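Local coordinates for protein probable thioesterase (Thermus thermophilus, PDB 1Z54) that probably hydrolyses fatty acyl-CoA thioesters, as a hotdog-fold member of the 4-hydroxybenzoyl-CoA thioesterase family, at residues Asp35-Ala40 with Arg124-Leu129; Arg78-Ser83 with Leu88-Val93. All blocks are in the same frame, centred on the assembly; numbering follows the deposited sequence.

Contact 1 of 2, residues Asp35-Ala40 with Arg124-Leu129; sequences DFLERA and RALSVL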
# COMPACT_ATOMS: atom_id res chain seq x y z
N ASP A 35 -14.13 -10.78 6.51
CA ASP A 35 -14.38 -11.43 7.79
C ASP A 35 -15.88 -11.77 7.89
O ASP A 35 -16.26 -12.85 8.33
CB ASP A 35 -13.95 -10.48 8.92
CG ASP A 35 -14.05 -11.11 10.30
OD1 ASP A 35 -13.72 -12.30 10.45
OD2 ASP A 35 -14.44 -10.39 11.24
N PHE A 36 -16.72 -10.83 7.46
CA PHE A 36 -18.17 -11.00 7.47
C PHE A 36 -18.54 -12.24 6.65
O PHE A 36 -19.24 -13.14 7.13
CB PHE A 36 -18.82 -9.74 6.89
CG PHE A 36 -20.33 -9.81 6.77
CD1 PHE A 36 -20.93 -10.46 5.70
CD2 PHE A 36 -21.14 -9.16 7.70
CE1 PHE A 36 -22.31 -10.46 5.56
CE2 PHE A 36 -22.53 -9.16 7.57
CZ PHE A 36 -23.12 -9.81 6.50
N LEU A 37 -18.05 -12.28 5.42
CA LEU A 37 -18.31 -13.40 4.52
C LEU A 37 -17.81 -14.72 5.10
O LEU A 37 -18.48 -15.75 4.98
CB LEU A 37 -17.67 -13.15 3.17
CG LEU A 37 -18.41 -12.15 2.28
CD1 LEU A 37 -17.56 -11.81 1.07
CD2 LEU A 37 -19.74 -12.76 1.83
N GLU A 38 -16.63 -14.71 5.72
CA GLU A 38 -16.11 -15.94 6.29
C GLU A 38 -17.02 -16.40 7.43
O GLU A 38 -17.50 -17.54 7.43
CB GLU A 38 -14.68 -15.71 6.80
CG GLU A 38 -14.09 -16.85 7.62
CD GLU A 38 -12.59 -16.70 7.84
OE1 GLU A 38 -11.81 -17.20 7.00
OE2 GLU A 38 -12.18 -16.08 8.85
N ARG A 39 -17.28 -15.52 8.39
CA ARG A 39 -18.13 -15.84 9.53
C ARG A 39 -19.49 -16.39 9.10
O ARG A 39 -20.10 -17.19 9.82
CB ARG A 39 -18.32 -14.59 10.40
CG ARG A 39 -17.01 -14.13 11.00
CD ARG A 39 -17.07 -12.71 11.55
NE ARG A 39 -17.91 -12.59 12.74
CZ ARG A 39 -17.96 -11.49 13.48
NH1 ARG A 39 -18.75 -11.44 14.55
NH2 ARG A 39 -17.22 -10.43 13.16
N ALA A 40 -19.94 -16.00 7.92
CA ALA A 40 -21.22 -16.47 7.40
C ALA A 40 -21.07 -17.83 6.73
O ALA A 40 -22.02 -18.36 6.16
CB ALA A 40 -21.77 -15.47 6.40
N ARG A 124 -28.52 -18.01 -1.28
CA ARG A 124 -29.29 -18.55 -0.17
C ARG A 124 -28.69 -18.19 1.19
O ARG A 124 -29.40 -17.71 2.09
CB ARG A 124 -29.36 -20.07 -0.34
CG ARG A 124 -30.26 -20.81 0.62
CD ARG A 124 -30.44 -22.23 0.13
NE ARG A 124 -29.16 -22.91 -0.06
CZ ARG A 124 -28.98 -23.98 -0.82
NH1 ARG A 124 -27.77 -24.53 -0.93
NH2 ARG A 124 -30.00 -24.50 -1.50
N ALA A 125 -27.38 -18.38 1.33
CA ALA A 125 -26.70 -18.08 2.59
C ALA A 125 -26.71 -16.58 2.91
O ALA A 125 -26.93 -16.18 4.06
CB ALA A 125 -25.27 -18.60 2.55
N LEU A 126 -26.46 -15.75 1.90
CA LEU A 126 -26.44 -14.31 2.09
C LEU A 126 -27.84 -13.80 2.44
O LEU A 126 -27.99 -12.86 3.23
CB LEU A 126 -25.93 -13.61 0.82
CG LEU A 126 -24.46 -13.85 0.44
CD1 LEU A 126 -24.15 -13.20 -0.90
CD2 LEU A 126 -23.55 -13.27 1.52
N SER A 127 -28.86 -14.42 1.86
CA SER A 127 -30.24 -14.00 2.11
C SER A 127 -30.56 -13.99 3.60
O SER A 127 -31.26 -13.11 4.09
CB SER A 127 -31.23 -14.91 1.38
OG SER A 127 -31.24 -14.66 -0.01
N VAL A 128 -30.04 -14.98 4.32
CA VAL A 128 -30.29 -15.07 5.75
C VAL A 128 -29.79 -13.82 6.47
O VAL A 128 -30.34 -13.42 7.49
CB VAL A 128 -29.59 -16.29 6.38
CG1 VAL A 128 -30.01 -16.44 7.83
CG2 VAL A 128 -29.92 -17.55 5.59
N LEU A 129 -28.75 -13.20 5.91
CA LEU A 129 -28.15 -12.01 6.51
C LEU A 129 -28.76 -10.69 6.05
O LEU A 129 -28.52 -9.65 6.66
CB LEU A 129 -26.65 -12.00 6.22
CG LEU A 129 -25.88 -13.25 6.66
CD1 LEU A 129 -24.47 -13.21 6.07
CD2 LEU A 129 -25.83 -13.34 8.17
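Leu129 reaches across from helix 120-129 to meet Phe36 in the last turn of helix 24-39 and Ala40 just after it. All the cross-contacts are apolar. The CD1 methyl of Leu129 does most of the touching. Leu129 CD1 lies 3.5 Å from Phe36 CE1, oblique to the ring. Ala40 CB is also 3.5 Å from Leu129 CD1. One methyl therefore bridges two residues a helical turn apart. Phe36 and Leu129 approach from opposite directions. The Phe36 CG is anti to the backbone N (chi1 177°), which carries the ring out to the leucine. A second, looser pair is Leu37 with Leu126, whose CD2 methyls meet at 3.9 Å.

The charged pair here, Arg39 and Asp35, lies within helix 24-39 and takes no part in the crossing. Arg39 NH2 and Asp35 OD2 form a salt bridge at 3.4 Å, with a weak hydrogen bond. Asp35 OD2 is also hydrogen-bonded with Thr5 OG1 of strand 3-8.

Phe36 also packs on Thr77, and Leu126 on Leu79 and Leu82, all from strand 72-82. The contact thus joins the C-terminal helix to the end of the long central helix of the hotdog fold, beside its sheet. Its chemistry implies a small apolar join, resting on a few methyl and ring contacts without a directional bond.

Contact 2 of 2, residues Arg78-Ser83 with Leu88-Val93; sequences RLAELS and LFRYRV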
# COMPACT_ATOMS: atom_id res chain seq x y z
N ARG A 78 -22.61 -4.84 7.64
CA ARG A 78 -23.83 -5.58 7.42
C ARG A 78 -24.16 -5.53 5.95
O ARG A 78 -23.68 -4.65 5.23
CB ARG A 78 -24.98 -4.99 8.25
CG ARG A 78 -25.54 -3.69 7.73
CD ARG A 78 -26.76 -3.30 8.55
NE ARG A 78 -27.67 -2.45 7.78
CZ ARG A 78 -27.40 -1.19 7.44
NH1 ARG A 78 -26.26 -0.63 7.82
NH2 ARG A 78 -28.28 -0.51 6.72
N LEU A 79 -24.95 -6.49 5.50
CA LEU A 79 -25.36 -6.55 4.11
C LEU A 79 -26.63 -5.71 4.06
O LEU A 79 -27.70 -6.16 4.49
CB LEU A 79 -25.65 -7.99 3.71
CG LEU A 79 -26.10 -8.26 2.27
CD1 LEU A 79 -25.06 -7.74 1.30
CD2 LEU A 79 -26.31 -9.77 2.08
N ALA A 80 -26.50 -4.48 3.56
CA ALA A 80 -27.64 -3.57 3.47
C ALA A 80 -28.56 -3.85 2.29
O ALA A 80 -29.77 -3.64 2.38
CB ALA A 80 -27.14 -2.12 3.42
N GLU A 81 -28.00 -4.33 1.19
CA GLU A 81 -28.81 -4.62 0.01
C GLU A 81 -28.34 -5.91 -0.66
O GLU A 81 -27.14 -6.17 -0.76
CB GLU A 81 -28.74 -3.45 -0.98
CG GLU A 81 -29.47 -2.19 -0.52
CD GLU A 81 -29.22 -0.98 -1.41
OE1 GLU A 81 -28.87 -1.18 -2.60
OE2 GLU A 81 -29.37 0.16 -0.93
N LEU A 82 -29.30 -6.72 -1.10
CA LEU A 82 -28.97 -7.98 -1.76
C LEU A 82 -29.96 -8.31 -2.87
O LEU A 82 -31.15 -8.49 -2.61
CB LEU A 82 -28.98 -9.13 -0.74
CG LEU A 82 -28.85 -10.54 -1.34
CD1 LEU A 82 -27.44 -10.74 -1.85
CD2 LEU A 82 -29.20 -11.60 -0.30
N SER A 83 -29.47 -8.37 -4.10
CA SER A 83 -30.32 -8.71 -5.24
C SER A 83 -29.71 -9.95 -5.88
O SER A 83 -28.74 -10.50 -5.36
CB SER A 83 -30.36 -7.56 -6.25
OG SER A 83 -29.09 -7.37 -6.86
N LEU A 88 -24.71 -4.81 -1.45
CA LEU A 88 -24.29 -3.52 -0.92
C LEU A 88 -24.00 -3.64 0.56
O LEU A 88 -24.91 -3.90 1.36
CB LEU A 88 -25.37 -2.45 -1.14
CG LEU A 88 -25.08 -0.99 -0.73
CD1 LEU A 88 -24.83 -0.88 0.76
CD2 LEU A 88 -23.88 -0.47 -1.49
N PHE A 89 -22.74 -3.45 0.94
CA PHE A 89 -22.34 -3.52 2.34
C PHE A 89 -22.24 -2.11 2.88
O PHE A 89 -21.85 -1.18 2.17
CB PHE A 89 -20.98 -4.20 2.52
CG PHE A 89 -20.98 -5.65 2.15
CD1 PHE A 89 -20.89 -6.05 0.83
CD2 PHE A 89 -21.09 -6.63 3.14
CE1 PHE A 89 -20.91 -7.40 0.49
CE2 PHE A 89 -21.12 -7.98 2.82
CZ PHE A 89 -21.03 -8.37 1.49
N ARG A 90 -22.59 -1.95 4.15
CA ARG A 90 -22.49 -0.67 4.81
C ARG A 90 -21.61 -0.87 6.03
O ARG A 90 -21.70 -1.90 6.70
CB ARG A 90 -23.88 -0.16 5.21
CG ARG A 90 -24.62 0.48 4.06
CD ARG A 90 -25.72 1.38 4.56
NE ARG A 90 -26.08 2.40 3.58
CZ ARG A 90 -25.24 3.34 3.14
NH1 ARG A 90 -25.66 4.22 2.24
NH2 ARG A 90 -24.00 3.40 3.58
N TYR A 91 -20.76 0.10 6.31
CA TYR A 91 -19.84 -0.04 7.43
C TYR A 91 -19.73 1.16 8.34
O TYR A 91 -19.96 2.29 7.93
CB TYR A 91 -18.42 -0.34 6.93
CG TYR A 91 -18.31 -1.27 5.76
CD1 TYR A 91 -18.69 -0.87 4.47
CD2 TYR A 91 -17.74 -2.53 5.91
CE1 TYR A 91 -18.49 -1.70 3.36
CE2 TYR A 91 -17.54 -3.37 4.82
CZ TYR A 91 -17.91 -2.95 3.55
OH TYR A 91 -17.68 -3.78 2.47
N ARG A 92 -19.33 0.88 9.58
CA ARG A 92 -19.10 1.92 10.57
C ARG A 92 -17.75 1.59 11.19
O ARG A 92 -17.53 0.48 11.68
CB ARG A 92 -20.18 1.92 11.66
CG ARG A 92 -21.50 2.52 11.20
CD ARG A 92 -22.58 2.52 12.28
NE ARG A 92 -22.46 3.64 13.21
CZ ARG A 92 -21.67 3.65 14.28
NH1 ARG A 92 -20.92 2.59 14.56
NH2 ARG A 92 -21.62 4.72 15.06
N VAL A 93 -16.83 2.54 11.12
CA VAL A 93 -15.51 2.35 11.68
C VAL A 93 -15.43 3.19 12.93
O VAL A 93 -15.50 4.42 12.87
CB VAL A 93 -14.39 2.82 10.72
CG1 VAL A 93 -13.04 2.51 11.35
CG2 VAL A 93 -14.52 2.14 9.36
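Ala80 and Glu81 both give their backbone N-H to Leu88 O, making a classic beta bulge in the hairpin of strands 72-82 and 86-95. The bond from Ala80 N to Leu88 O is 2.8 Å. Glu81 N bonds Leu88 O at 3.1 Å, on a lone pair in the carbonyl plane. Leu88 N returns a bond to Glu81 O at 2.9 Å. Before the bulge, Arg78 and Arg90 form an antiparallel hydrogen-bonded pair.

The tight part surrounds the buried Leu88. Glu81 CB meets Leu88 CB at 3.5 Å, and Ala80 CB lies 3.7 Å from Leu88 CD1.

The opposite face is buried too. There Leu79 CD1 sits over one face of the Phe89 ring, a CH-pi contact 4.2 Å from the centroid and 12° off the normal. His107 also meets this ring, and His130 packs on Leu79.

The solvent side holds Arg78, Arg90 and the end of Glu81. The two arginines run side by side, their guanidinium planes 20° apart. Arg78 NH1 lies 3.6 Å from Arg90 CB. Ala80 CB, from the same strand, lies above one face of the Arg78 guanidinium, toward its rim.

The chemistry implies that doubled acceptance by Leu88 O accommodates the one-residue shift. One face is purely apolar at Leu79 and Phe89, while the other mixes buried Leu88 with exposed charged side chains.

How the contacts relate
Contact 1 and contact 2 meet on strand 72-82, their centres about 11 Å apart. Contact 1 is a buried join between helix 120-129 and the end of helix 24-39 with the residue after it. Contact 2 lies nearer the centre of the chain, yet it is only partly buried, because one side of its sheet carries exposed arginines. The two share a boundary: Leu82 CD2 packs 3.6 Å from Ser127 CA, and Phe36 CE2 lies 3.8 Å from Arg78 CA. Their chemistry follows their place. Neighbouring strands are tied by backbone hydrogen bonds, whereas contact 1 meets through side-chain carbon alone. Contact 2 closes a local hairpin, while contact 1 brings together elements far apart in sequence.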